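Local coordinates for CRISPR system Cmr subunit Cmr1-1 (Pyrococcus furiosus, PDB 4W8Z), which caps, together with Cmr6, the elongated type III-B Cmr ribonucleoprotein complex of CRISPR antiviral defence and is an RNA-binding protein, at residues F8-E13 / S173-D178; R77-V82 / V130-S135; I139-L144 / D200-I205; L179-E184 / K192-R197. All coordinates share one frame; numbering follows the deposited sequence.

Interaction 1 (F8-E13 / S173-D178); sequences FIEEFE and SEVLED
Glu10 lays its carboxylate against the first turn of helix 174-178, meeting both the side chain of Ser173 and two backbone amides. OE1 accepts from Ser173 OG; the modelled length is very short and, at 2.70 Å resolution, its exact value is doubtful. The amide bonds are weak: Val175 N lies 3.4 Å from both Glu10 OE1 and Glu10 OE2, with N-H angles of 149°, and Glu174 N approaches Glu10 OE2 at 3.3 Å less directly. A bend at chi2 (-84°) turns CD out of line with the chain, and the side chain crosses that of Val175 at about a right angle, with the Val175 methyl CG2 beside the carboxylate.

Ser173 is the N-cap of the helix. Its OG also accepts from Leu176 N at 3.1 Å and 166°, and through these two bonds one hydroxyl joins the strand carboxylate to the helix's first turn. Beside this polar patch, Leu176 CD1 touches Phe12 CE1 at 4.0 Å, in the plane of the ring at its edge. Further out, a weak hydrogen bond links Thr143 OG1 of helix 136-152 with Glu10 OE1, and Ile139 packs on the same side chain.

A buried carboxylate facing a helix N-terminus and its capping hydroxyl is consistent with a negative charge on Glu10 stabilised by the helix's partial positive end.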
loop_
_atom_site.group_PDB
_atom_site.type_symbol
_atom_site.label_atom_id
_atom_site.label_comp_id
_atom_site.label_asym_id
_atom_site.label_seq_id
_atom_site.Cartn_x
_atom_site.Cartn_y
_atom_site.Cartn_z
ATOM N N PHE A 8 -0.248 -28.422 -2.548
ATOM C CA PHE A 8 -1.234 -27.348 -2.520
ATOM C C PHE A 8 -0.968 -26.331 -3.622
ATOM O O PHE A 8 0.182 -26.091 -3.984
ATOM C CB PHE A 8 -1.230 -26.654 -1.160
ATOM C CG PHE A 8 -1.701 -27.523 -0.032
ATOM C CD1 PHE A 8 -3.054 -27.715 0.188
ATOM C CD2 PHE A 8 -0.793 -28.141 0.815
ATOM C CE1 PHE A 8 -3.496 -28.513 1.225
ATOM C CE2 PHE A 8 -1.230 -28.940 1.856
ATOM C CZ PHE A 8 -2.584 -29.126 2.059
ATOM N N ILE A 9 -2.027 -25.734 -4.156
ATOM C CA ILE A 9 -1.866 -24.748 -5.221
ATOM C C ILE A 9 -3.002 -23.720 -5.254
ATOM O O ILE A 9 -4.181 -24.071 -5.236
ATOM C CB ILE A 9 -1.744 -25.440 -6.604
ATOM C CG1 ILE A 9 -1.692 -24.400 -7.723
ATOM C CG2 ILE A 9 -2.885 -26.428 -6.830
ATOM C CD1 ILE A 9 -1.365 -24.984 -9.078
ATOM N N GLU A 10 -2.625 -22.443 -5.286
ATOM C CA GLU A 10 -3.577 -21.336 -5.322
ATOM C C GLU A 10 -3.316 -20.465 -6.545
ATOM O O GLU A 10 -2.179 -20.072 -6.798
ATOM C CB GLU A 10 -3.471 -20.494 -4.049
ATOM C CG GLU A 10 -3.626 -21.279 -2.763
ATOM C CD GLU A 10 -5.075 -21.473 -2.372
ATOM O OE1 GLU A 10 -5.780 -20.456 -2.187
ATOM O OE2 GLU A 10 -5.510 -22.642 -2.248
ATOM N N GLU A 11 -4.362 -20.163 -7.305
ATOM C CA GLU A 11 -4.189 -19.410 -8.541
ATOM C C GLU A 11 -5.037 -18.141 -8.559
ATOM O O GLU A 11 -6.192 -18.150 -8.136
ATOM C CB GLU A 11 -4.529 -20.288 -9.743
ATOM C CG GLU A 11 -3.960 -21.699 -9.669
ATOM C CD GLU A 11 -4.141 -22.471 -10.962
ATOM O OE1 GLU A 11 -3.610 -22.023 -12.001
ATOM O OE2 GLU A 11 -4.815 -23.523 -10.942
ATOM N N PHE A 12 -4.456 -17.052 -9.052
ATOM C CA PHE A 12 -5.140 -15.763 -9.094
ATOM C C PHE A 12 -4.889 -15.007 -10.391
ATOM O O PHE A 12 -3.800 -15.071 -10.959
ATOM C CB PHE A 12 -4.697 -14.876 -7.925
ATOM C CG PHE A 12 -4.996 -15.449 -6.574
ATOM C CD1 PHE A 12 -6.175 -15.138 -5.922
ATOM C CD2 PHE A 12 -4.089 -16.289 -5.948
ATOM C CE1 PHE A 12 -6.451 -15.660 -4.678
ATOM C CE2 PHE A 12 -4.359 -16.816 -4.702
ATOM C CZ PHE A 12 -5.541 -16.501 -4.067
ATOM N N GLU A 13 -5.903 -14.283 -10.851
ATOM C CA GLU A 13 -5.698 -13.248 -11.853
ATOM C C GLU A 13 -6.027 -11.900 -11.232
ATOM O O GLU A 13 -7.160 -11.668 -10.808
ATOM C CB GLU A 13 -6.560 -13.481 -13.094
ATOM C CG GLU A 13 -5.840 -14.170 -14.236
ATOM C CD GLU A 13 -6.517 -13.933 -15.576
ATOM O OE1 GLU A 13 -6.639 -14.896 -16.367
ATOM O OE2 GLU A 13 -6.919 -12.777 -15.838
ATOM N N SER A 173 -9.222 -20.592 -5.283
ATOM C CA SER A 173 -8.551 -20.557 -3.993
ATOM C C SER A 173 -9.299 -21.334 -2.924
ATOM O O SER A 173 -10.297 -20.857 -2.384
ATOM C CB SER A 173 -8.367 -19.111 -3.536
ATOM O OG SER A 173 -7.751 -19.063 -2.264
ATOM N N GLU A 174 -8.809 -22.530 -2.618
ATOM C CA GLU A 174 -9.403 -23.341 -1.568
ATOM C C GLU A 174 -9.138 -22.706 -0.211
ATOM O O GLU A 174 -9.922 -22.873 0.723
ATOM C CB GLU A 174 -8.860 -24.771 -1.604
ATOM C CG GLU A 174 -9.347 -25.588 -2.789
ATOM C CD GLU A 174 -8.925 -27.046 -2.709
ATOM O OE1 GLU A 174 -8.370 -27.453 -1.663
ATOM O OE2 GLU A 174 -9.151 -27.788 -3.693
ATOM N N VAL A 175 -8.037 -21.964 -0.109
ATOM C CA VAL A 175 -7.678 -21.305 1.144
ATOM C C VAL A 175 -8.664 -20.195 1.501
ATOM O O VAL A 175 -9.154 -20.140 2.627
ATOM C CB VAL A 175 -6.258 -20.721 1.091
ATOM C CG1 VAL A 175 -5.997 -19.861 2.319
ATOM C CG2 VAL A 175 -5.238 -21.835 0.996
ATOM N N LEU A 176 -8.957 -19.318 0.546
ATOM C CA LEU A 176 -9.934 -18.256 0.768
ATOM C C LEU A 176 -11.324 -18.824 1.027
ATOM O O LEU A 176 -12.087 -18.276 1.821
ATOM C CB LEU A 176 -9.980 -17.300 -0.423
ATOM C CG LEU A 176 -8.769 -16.382 -0.608
ATOM C CD1 LEU A 176 -9.060 -15.329 -1.680
ATOM C CD2 LEU A 176 -8.354 -15.734 0.714
ATOM N N GLU A 177 -11.649 -19.918 0.347
ATOM C CA GLU A 177 -12.909 -20.618 0.562
ATOM C C GLU A 177 -12.979 -21.134 2.000
ATOM O O GLU A 177 -13.973 -20.939 2.700
ATOM C CB GLU A 177 -13.048 -21.769 -0.438
ATOM C CG GLU A 177 -14.412 -22.429 -0.475
ATOM C CD GLU A 177 -14.515 -23.504 -1.549
ATOM O OE1 GLU A 177 -13.465 -23.968 -2.049
ATOM O OE2 GLU A 177 -15.653 -23.880 -1.898
ATOM N N ASP A 178 -11.896 -21.770 2.435
ATOM C CA ASP A 178 -11.796 -22.340 3.772
ATOM C C ASP A 178 -11.964 -21.287 4.866
ATOM O O ASP A 178 -12.679 -21.507 5.845
ATOM C CB ASP A 178 -10.449 -23.044 3.931
ATOM C CG ASP A 178 -10.569 -24.386 4.623
ATOM O OD1 ASP A 178 -11.469 -25.172 4.250
ATOM O OD2 ASP A 178 -9.762 -24.651 5.541
#

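Interaction 2 (R77-V82 / V130-S135); sequences RVKISV and VLESPS
Lys79 and Glu132, an antiparallel hydrogen-bonded pair, send their side chains out next to each other in the same direction. Both chains are extended beyond CG, and the closest approach is between Lys79 CD and Glu132 OE2, at 3.6 Å. Their ion pair is long, with Lys79 NZ 3.8 Å from Glu132 OE2, so the aliphatic part of the lysine touches the carboxylate at least as closely as its ammonium does. Ser81 and Val130, the other hydrogen-bonded pair, share this face of the sheet.

The opposite face carries the non-hydrogen-bonded pair Ile80 and Leu131, likewise aligned flank to flank. Leu131 CD2 lies against both branches of the isoleucine, 3.7 Å from Ile80 CG1 and from Ile80 CG2. Four backbone bonds set this alignment; Lys79 N to Glu132 O (2.7 Å, 171°) and Ser81 N to Val130 O are equally straight.

Where the pairing ends, Ser133 takes over with its side chain. Its OG, anti to the backbone N (chi1 -179°), donates to Arg77 O at 2.7 Å, tilted 31° from the carbonyl plane, and accepts from Ser135 N at 3.1 Å in an ST turn. Arg77 turns its guanidinium elsewhere, NE bonding to Gln67 O.

Strand 79-84 is the edge of the four-stranded antiparallel sheet, whose 2-3-1-4 order is that of the ferredoxin-like RAMP fold. Helix 38-54 covers Ile80 and Leu131 through Met42, helix 58-69 reaches Val78 and Ile80, and helix 136-152 packs on Val78, Leu131 and Ser133.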
loop_
_atom_site.group_PDB
_atom_site.type_symbol
_atom_site.label_atom_id
_atom_site.label_comp_id
_atom_site.label_asym_id
_atom_site.label_seq_id
_atom_site.Cartn_x
_atom_site.Cartn_y
_atom_site.Cartn_z
ATOM N N ARG A 77 9.666 -21.992 1.271
ATOM C CA ARG A 77 8.745 -23.110 1.406
ATOM C C ARG A 77 7.551 -22.920 0.475
ATOM O O ARG A 77 6.694 -23.796 0.365
ATOM C CB ARG A 77 8.289 -23.253 2.860
ATOM C CG ARG A 77 8.366 -24.673 3.405
ATOM C CD ARG A 77 8.451 -24.677 4.926
ATOM N NE ARG A 77 9.751 -24.215 5.409
ATOM C CZ ARG A 77 10.572 -24.941 6.162
ATOM N NH1 ARG A 77 10.228 -26.168 6.532
ATOM N NH2 ARG A 77 11.738 -24.438 6.554
ATOM N N VAL A 78 7.505 -21.772 -0.195
ATOM C CA VAL A 78 6.460 -21.487 -1.172
ATOM C C VAL A 78 7.074 -21.020 -2.491
ATOM O O VAL A 78 8.088 -20.320 -2.501
ATOM C CB VAL A 78 5.460 -20.416 -0.648
ATOM C CG1 VAL A 78 6.158 -19.095 -0.397
ATOM C CG2 VAL A 78 4.303 -20.227 -1.621
ATOM N N LYS A 79 6.472 -21.431 -3.603
ATOM C CA LYS A 79 6.895 -20.977 -4.923
ATOM C C LYS A 79 5.876 -19.998 -5.500
ATOM O O LYS A 79 4.722 -20.358 -5.727
ATOM C CB LYS A 79 7.082 -22.162 -5.871
ATOM C CG LYS A 79 7.521 -21.770 -7.273
ATOM C CD LYS A 79 7.389 -22.936 -8.241
ATOM C CE LYS A 79 7.746 -22.526 -9.660
ATOM N NZ LYS A 79 7.367 -23.575 -10.650
ATOM N N ILE A 80 6.306 -18.763 -5.736
ATOM C CA ILE A 80 5.421 -17.732 -6.271
ATOM C C ILE A 80 5.753 -17.419 -7.722
ATOM O O ILE A 80 6.866 -17.003 -8.030
ATOM C CB ILE A 80 5.508 -16.433 -5.452
ATOM C CG1 ILE A 80 5.231 -16.716 -3.974
ATOM C CG2 ILE A 80 4.550 -15.388 -6.009
ATOM C CD1 ILE A 80 5.547 -15.556 -3.060
ATOM N N SER A 81 4.784 -17.612 -8.610
ATOM C CA SER A 81 4.994 -17.355 -10.029
ATOM C C SER A 81 4.097 -16.230 -10.528
ATOM O O SER A 81 2.875 -16.293 -10.396
ATOM C CB SER A 81 4.747 -18.627 -10.837
ATOM O OG SER A 81 5.535 -19.691 -10.337
ATOM N N VAL A 82 4.710 -15.197 -11.094
ATOM C CA VAL A 82 3.965 -14.047 -11.587
ATOM C C VAL A 82 4.243 -13.818 -13.068
ATOM O O VAL A 82 5.369 -13.511 -13.455
ATOM C CB VAL A 82 4.321 -12.758 -10.812
ATOM C CG1 VAL A 82 3.361 -11.647 -11.182
ATOM C CG2 VAL A 82 4.303 -12.999 -9.308
ATOM N N VAL A 130 0.476 -17.350 -9.175
ATOM C CA VAL A 130 0.293 -18.738 -8.773
ATOM C C VAL A 130 1.172 -19.060 -7.573
ATOM O O VAL A 130 2.365 -18.750 -7.570
ATOM C CB VAL A 130 0.621 -19.713 -9.925
ATOM C CG1 VAL A 130 0.527 -21.153 -9.450
ATOM C CG2 VAL A 130 -0.307 -19.473 -11.109
ATOM N N LEU A 131 0.576 -19.675 -6.556
ATOM C CA LEU A 131 1.289 -20.015 -5.329
ATOM C C LEU A 131 1.291 -21.519 -5.110
ATOM O O LEU A 131 0.245 -22.162 -5.191
ATOM C CB LEU A 131 0.656 -19.316 -4.124
ATOM C CG LEU A 131 0.316 -17.833 -4.283
ATOM C CD1 LEU A 131 -0.436 -17.310 -3.063
ATOM C CD2 LEU A 131 1.580 -17.025 -4.529
ATOM N N GLU A 132 2.468 -22.078 -4.835
ATOM C CA GLU A 132 2.611 -23.517 -4.620
ATOM C C GLU A 132 3.438 -23.826 -3.377
ATOM O O GLU A 132 4.484 -23.216 -3.150
ATOM C CB GLU A 132 3.261 -24.186 -5.836
ATOM C CG GLU A 132 2.466 -24.076 -7.124
ATOM C CD GLU A 132 3.172 -24.731 -8.294
ATOM O OE1 GLU A 132 2.830 -25.885 -8.629
ATOM O OE2 GLU A 132 4.071 -24.091 -8.880
ATOM N N SER A 133 2.974 -24.785 -2.581
ATOM C CA SER A 133 3.700 -25.207 -1.389
ATOM C C SER A 133 3.285 -26.608 -0.957
ATOM O O SER A 133 2.134 -27.003 -1.143
ATOM C CB SER A 133 3.472 -24.215 -0.245
ATOM O OG SER A 133 4.179 -24.600 0.921
ATOM N N PRO A 134 4.230 -27.374 -0.391
ATOM C CA PRO A 134 3.880 -28.663 0.216
ATOM C C PRO A 134 3.132 -28.488 1.540
ATOM O O PRO A 134 2.394 -29.382 1.953
ATOM C CB PRO A 134 5.242 -29.326 0.441
ATOM C CG PRO A 134 6.202 -28.188 0.546
ATOM C CD PRO A 134 5.686 -27.143 -0.398
ATOM N N SER A 135 3.324 -27.343 2.189
ATOM C CA SER A 135 2.765 -27.103 3.518
ATOM C C SER A 135 1.435 -26.358 3.484
ATOM O O SER A 135 1.270 -25.392 2.741
ATOM C CB SER A 135 3.762 -26.318 4.372
ATOM O OG SER A 135 3.213 -26.010 5.640
#

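Interaction 3 (I139-L144 / D200-I205); sequences IKLATL and DVTGEI
Ile205 and Leu144 meet tip to tip in an antiparallel helix pair, formed where helix 188-206 packs on helix 136-152 of the ferredoxin-like RAMP domain. The short axes run at 152° to one another and approach to 10.7 Å. No hydrogen bond links the two segments; the fit is one of shape.

Ile205 is the main bump. Its two branches fill the hollow between Lys140, Leu141 and Leu144, one turn of the facing helix. CG2, anti to the backbone N, rests on the fork of Leu141, 3.9 Å from Leu141 CG, as the two side chains pass one another pointing opposite ways. Ile205 CD1, on the other branch, sits against the aliphatic chain of Lys140, 3.8 Å from Lys140 CB.

In return, Leu144 pushes CD1 toward the surface made by Val201, Thr202 and Ile205. That methyl is 4.0 Å from Ile205 CD1 and 4.1 Å from Val201 CG1. Leu179 packs on both Leu144 and Val201 and so extends the apolar patch.

Thr202 shows its hydroxyl to this patch without bonding across it: OG1 lies 3.7 Å from Leu144 CD1 and is hydrogen-bonded to Val198 O, one turn back in its own helix.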
loop_
_atom_site.group_PDB
_atom_site.type_symbol
_atom_site.label_atom_id
_atom_site.label_comp_id
_atom_site.label_asym_id
_atom_site.label_seq_id
_atom_site.Cartn_x
_atom_site.Cartn_y
_atom_site.Cartn_z
ATOM N N ILE A 139 0.949 -22.237 2.689
ATOM C CA ILE A 139 0.125 -21.765 1.579
ATOM C C ILE A 139 -1.006 -20.864 2.082
ATOM O O ILE A 139 -1.426 -19.938 1.383
ATOM C CB ILE A 139 -0.458 -22.946 0.757
ATOM C CG1 ILE A 139 -1.001 -22.461 -0.586
ATOM C CG2 ILE A 139 -1.540 -23.687 1.524
ATOM C CD1 ILE A 139 0.050 -22.341 -1.656
ATOM N N LYS A 140 -1.483 -21.116 3.299
ATOM C CA LYS A 140 -2.505 -20.271 3.905
ATOM C C LYS A 140 -1.944 -18.877 4.150
ATOM O O LYS A 140 -2.576 -17.874 3.819
ATOM C CB LYS A 140 -3.010 -20.871 5.217
ATOM C CG LYS A 140 -4.006 -22.006 5.060
ATOM C CD LYS A 140 -4.549 -22.426 6.423
ATOM C CE LYS A 140 -5.653 -23.462 6.295
ATOM N NZ LYS A 140 -6.339 -23.714 7.593
ATOM N N LEU A 141 -0.744 -18.829 4.720
ATOM C CA LEU A 141 -0.076 -17.570 5.022
ATOM C C LEU A 141 0.319 -16.798 3.759
ATOM O O LEU A 141 0.319 -15.567 3.746
ATOM C CB LEU A 141 1.157 -17.827 5.888
ATOM C CG LEU A 141 0.868 -18.312 7.308
ATOM C CD1 LEU A 141 2.143 -18.757 7.994
ATOM C CD2 LEU A 141 0.186 -17.217 8.100
ATOM N N ALA A 142 0.659 -17.525 2.702
ATOM C CA ALA A 142 1.003 -16.902 1.430
ATOM C C ALA A 142 -0.221 -16.224 0.819
ATOM O O ALA A 142 -0.149 -15.086 0.358
ATOM C CB ALA A 142 1.579 -17.934 0.470
ATOM N N THR A 143 -1.346 -16.932 0.828
ATOM C CA THR A 143 -2.586 -16.418 0.259
ATOM C C THR A 143 -3.120 -15.231 1.061
ATOM O O THR A 143 -3.587 -14.242 0.488
ATOM C CB THR A 143 -3.656 -17.527 0.174
ATOM O OG1 THR A 143 -3.377 -18.362 -0.957
ATOM C CG2 THR A 143 -5.044 -16.941 0.012
ATOM N N LEU A 144 -3.036 -15.322 2.383
ATOM C CA LEU A 144 -3.426 -14.210 3.242
ATOM C C LEU A 144 -2.614 -12.968 2.906
ATOM O O LEU A 144 -3.155 -11.864 2.829
ATOM C CB LEU A 144 -3.253 -14.579 4.713
ATOM C CG LEU A 144 -4.399 -15.397 5.312
ATOM C CD1 LEU A 144 -3.987 -16.012 6.626
ATOM C CD2 LEU A 144 -5.632 -14.529 5.498
ATOM N N ASP A 200 -7.855 -12.517 12.918
ATOM C CA ASP A 200 -8.153 -13.648 13.793
ATOM C C ASP A 200 -7.556 -14.973 13.324
ATOM O O ASP A 200 -7.045 -15.745 14.132
ATOM C CB ASP A 200 -9.665 -13.804 13.942
ATOM C CG ASP A 200 -10.282 -12.704 14.774
ATOM O OD1 ASP A 200 -9.580 -12.154 15.645
ATOM O OD2 ASP A 200 -11.472 -12.394 14.560
ATOM N N VAL A 201 -7.624 -15.237 12.025
ATOM C CA VAL A 201 -7.114 -16.490 11.475
ATOM C C VAL A 201 -5.585 -16.577 11.519
ATOM O O VAL A 201 -5.027 -17.610 11.895
ATOM C CB VAL A 201 -7.599 -16.684 10.024
ATOM C CG1 VAL A 201 -6.700 -17.643 9.276
ATOM C CG2 VAL A 201 -9.024 -17.185 10.017
ATOM N N THR A 202 -4.918 -15.487 11.150
ATOM C CA THR A 202 -3.459 -15.448 11.083
ATOM C C THR A 202 -2.810 -15.851 12.403
ATOM O O THR A 202 -1.795 -16.546 12.417
ATOM C CB THR A 202 -2.959 -14.042 10.687
ATOM O OG1 THR A 202 -3.591 -13.636 9.467
ATOM C CG2 THR A 202 -1.450 -14.038 10.496
ATOM N N GLY A 203 -3.408 -15.423 13.511
ATOM C CA GLY A 203 -2.914 -15.783 14.826
ATOM C C GLY A 203 -2.950 -17.283 15.061
ATOM O O GLY A 203 -1.975 -17.867 15.540
ATOM N N GLU A 204 -4.078 -17.902 14.717
ATOM C CA GLU A 204 -4.274 -19.336 14.905
ATOM C C GLU A 204 -3.227 -20.158 14.160
ATOM O O GLU A 204 -2.679 -21.116 14.700
ATOM C CB GLU A 204 -5.684 -19.741 14.453
ATOM C CG GLU A 204 -6.791 -19.298 15.399
ATOM C CD GLU A 204 -8.181 -19.533 14.833
ATOM O OE1 GLU A 204 -8.306 -20.288 13.844
ATOM O OE2 GLU A 204 -9.148 -18.954 15.376
ATOM N N ILE A 205 -2.941 -19.763 12.926
ATOM C CA ILE A 205 -1.992 -20.481 12.082
ATOM C C ILE A 205 -0.572 -20.428 12.660
ATOM O O ILE A 205 0.254 -21.299 12.385
ATOM C CB ILE A 205 -2.009 -19.911 10.638
ATOM C CG1 ILE A 205 -3.429 -19.967 10.064
ATOM C CG2 ILE A 205 -1.057 -20.666 9.731
ATOM C CD1 ILE A 205 -3.560 -19.358 8.687
#

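Interaction 4 (L179-E184 / K192-R197); sequences LGLTTE and KDSLKR
The loop between helices 174-178 and 188-206 doubles back against the second helix, and Arg197 meets it at the carbonyl of Leu179. Arg197 NH1 donates to Leu179 O at 2.8 Å with an N-H angle of 151°. The oxygen lies at the edge of the guanidinium, near its plane, whereas the donor is tilted 23° from the carbonyl plane. The arginine chain is bent rather than extended: bends at chi2 and chi3 place CD and NE on a folded path, with Arg197 CD 3.4 Å from Leu179 O.

The carbonyl is presented by a Schellman motif that ends helix 174-178. Gly180 is the first residue to leave helical angles, and its positive phi (72°), with two bonds back into the last turn, closes the helix. The end of the Leu181 side chain then reaches helix 188-206.

Leu181 makes the apolar half of the contact. Its CD2 lies 3.7 Å from Arg197 CG, and the two chains run alongside each other head to tail. The same methyl rests 3.7 Å from Ser194 OG, one turn earlier in helix 188-206. That hydroxyl has its polar partner within its own helix, bonding to Glu190 O, and its contact with Leu181 is packing. Val198, further along the same helix, and Leu176 of helix 174-178 also touch the leucine.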
loop_
_atom_site.group_PDB
_atom_site.type_symbol
_atom_site.label_atom_id
_atom_site.label_comp_id
_atom_site.label_asym_id
_atom_site.label_seq_id
_atom_site.Cartn_x
_atom_site.Cartn_y
_atom_site.Cartn_z
ATOM N N LEU A 179 -11.311 -20.142 4.690
ATOM C CA LEU A 179 -11.303 -19.092 5.703
ATOM C C LEU A 179 -12.566 -18.233 5.681
ATOM O O LEU A 179 -12.735 -17.350 6.522
ATOM C CB LEU A 179 -10.076 -18.197 5.525
ATOM C CG LEU A 179 -8.698 -18.853 5.586
ATOM C CD1 LEU A 179 -7.625 -17.797 5.492
ATOM C CD2 LEU A 179 -8.544 -19.654 6.862
ATOM N N GLY A 180 -13.447 -18.487 4.719
ATOM C CA GLY A 180 -14.676 -17.725 4.596
ATOM C C GLY A 180 -14.445 -16.307 4.104
ATOM O O GLY A 180 -15.188 -15.390 4.449
ATOM N N LEU A 181 -13.405 -16.126 3.299
ATOM C CA LEU A 181 -13.102 -14.821 2.731
ATOM C C LEU A 181 -13.588 -14.720 1.288
ATOM O O LEU A 181 -14.002 -15.712 0.688
ATOM C CB LEU A 181 -11.604 -14.542 2.811
ATOM C CG LEU A 181 -11.109 -14.250 4.225
ATOM C CD1 LEU A 181 -9.595 -14.181 4.260
ATOM C CD2 LEU A 181 -11.721 -12.951 4.729
ATOM N N THR A 182 -13.544 -13.511 0.740
ATOM C CA THR A 182 -14.020 -13.264 -0.610
ATOM C C THR A 182 -12.874 -12.790 -1.492
ATOM O O THR A 182 -11.761 -12.584 -1.014
ATOM C CB THR A 182 -15.145 -12.210 -0.629
ATOM O OG1 THR A 182 -14.609 -10.923 -0.290
ATOM C CG2 THR A 182 -16.238 -12.575 0.364
ATOM N N THR A 183 -13.151 -12.617 -2.781
ATOM C CA THR A 183 -12.155 -12.104 -3.719
ATOM C C THR A 183 -12.562 -10.720 -4.207
ATOM O O THR A 183 -11.906 -10.127 -5.064
ATOM C CB THR A 183 -11.964 -13.042 -4.921
ATOM O OG1 THR A 183 -13.238 -13.343 -5.500
ATOM C CG2 THR A 183 -11.301 -14.331 -4.485
ATOM N N GLU A 184 -13.650 -10.211 -3.639
ATOM C CA GLU A 184 -14.146 -8.884 -3.959
ATOM C C GLU A 184 -15.042 -8.387 -2.826
ATOM O O GLU A 184 -15.614 -9.185 -2.081
ATOM C CB GLU A 184 -14.908 -8.890 -5.286
ATOM C CG GLU A 184 -16.139 -9.785 -5.303
ATOM C CD GLU A 184 -15.795 -11.261 -5.419
ATOM O OE1 GLU A 184 -15.126 -11.641 -6.407
ATOM O OE2 GLU A 184 -16.180 -12.037 -4.515
ATOM N N LYS A 192 -14.942 -4.561 6.344
ATOM C CA LYS A 192 -14.739 -4.535 7.792
ATOM C C LYS A 192 -14.583 -5.941 8.366
ATOM O O LYS A 192 -13.659 -6.212 9.129
ATOM C CB LYS A 192 -15.904 -3.839 8.494
ATOM C CG LYS A 192 -15.996 -2.336 8.300
ATOM C CD LYS A 192 -16.710 -1.716 9.496
ATOM C CE LYS A 192 -17.642 -0.582 9.100
ATOM N NZ LYS A 192 -18.443 -0.115 10.275
ATOM N N ASP A 193 -15.493 -6.830 7.986
ATOM C CA ASP A 193 -15.524 -8.178 8.537
ATOM C C ASP A 193 -14.338 -9.026 8.086
ATOM O O ASP A 193 -13.840 -9.860 8.844
ATOM C CB ASP A 193 -16.831 -8.872 8.157
ATOM C CG ASP A 193 -18.034 -8.290 8.879
ATOM O OD1 ASP A 193 -17.848 -7.458 9.795
ATOM O OD2 ASP A 193 -19.171 -8.679 8.532
ATOM N N SER A 194 -13.888 -8.812 6.854
ATOM C CA SER A 194 -12.764 -9.568 6.318
ATOM C C SER A 194 -11.475 -9.251 7.058
ATOM O O SER A 194 -10.684 -10.148 7.346
ATOM C CB SER A 194 -12.588 -9.286 4.829
ATOM O OG SER A 194 -13.658 -9.829 4.079
ATOM N N LEU A 195 -11.261 -7.975 7.364
ATOM C CA LEU A 195 -10.069 -7.576 8.110
ATOM C C LEU A 195 -10.017 -8.258 9.470
ATOM O O LEU A 195 -8.969 -8.751 9.880
ATOM C CB LEU A 195 -10.014 -6.059 8.287
ATOM C CG LEU A 195 -9.775 -5.240 7.017
ATOM C CD1 LEU A 195 -9.407 -3.813 7.360
ATOM C CD2 LEU A 195 -8.694 -5.881 6.163
ATOM N N LYS A 196 -11.152 -8.295 10.159
ATOM C CA LYS A 196 -11.242 -8.978 11.442
ATOM C C LYS A 196 -10.928 -10.463 11.278
ATOM O O LYS A 196 -10.181 -11.044 12.067
ATOM C CB LYS A 196 -12.633 -8.789 12.047
ATOM C CG LYS A 196 -12.730 -9.092 13.537
ATOM C CD LYS A 196 -13.718 -10.220 13.808
ATOM C CE LYS A 196 -14.104 -10.278 15.277
ATOM N NZ LYS A 196 -14.914 -9.091 15.677
ATOM N N ARG A 197 -11.499 -11.066 10.241
ATOM C CA ARG A 197 -11.279 -12.472 9.944
ATOM C C ARG A 197 -9.806 -12.775 9.671
ATOM O O ARG A 197 -9.252 -13.731 10.216
ATOM C CB ARG A 197 -12.136 -12.889 8.751
ATOM C CG ARG A 197 -11.779 -14.236 8.149
ATOM C CD ARG A 197 -12.002 -15.361 9.139
ATOM N NE ARG A 197 -13.238 -15.188 9.896
ATOM C CZ ARG A 197 -14.439 -15.562 9.471
ATOM N NH1 ARG A 197 -14.579 -16.127 8.280
ATOM N NH2 ARG A 197 -15.500 -15.362 10.236
#

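How the interactions relate
Interactions 1 and 2 share the four-stranded sheet: Glu10 O and Leu131 N, 2.8 Å apart, probably hydrogen-bond between neighbouring strands. Helix 136-152 ties interaction 3 to both, with Thr143 CG2 3.6 Å from Leu176 CD2 of interaction 1 and Ile139 CD1 3.5 Å from Leu131 O of interaction 2. Interaction 4 follows directly on interaction 1 in the chain, joined by a probable bond from Leu181 N to Leu176 O (2.9 Å), and uses the same helix 188-206 as interaction 3, where Leu179 CD2 lies 3.6 Å from Val201 CG1. Interactions 2 and 4 do not touch; their nearest atoms are about 11 Å apart.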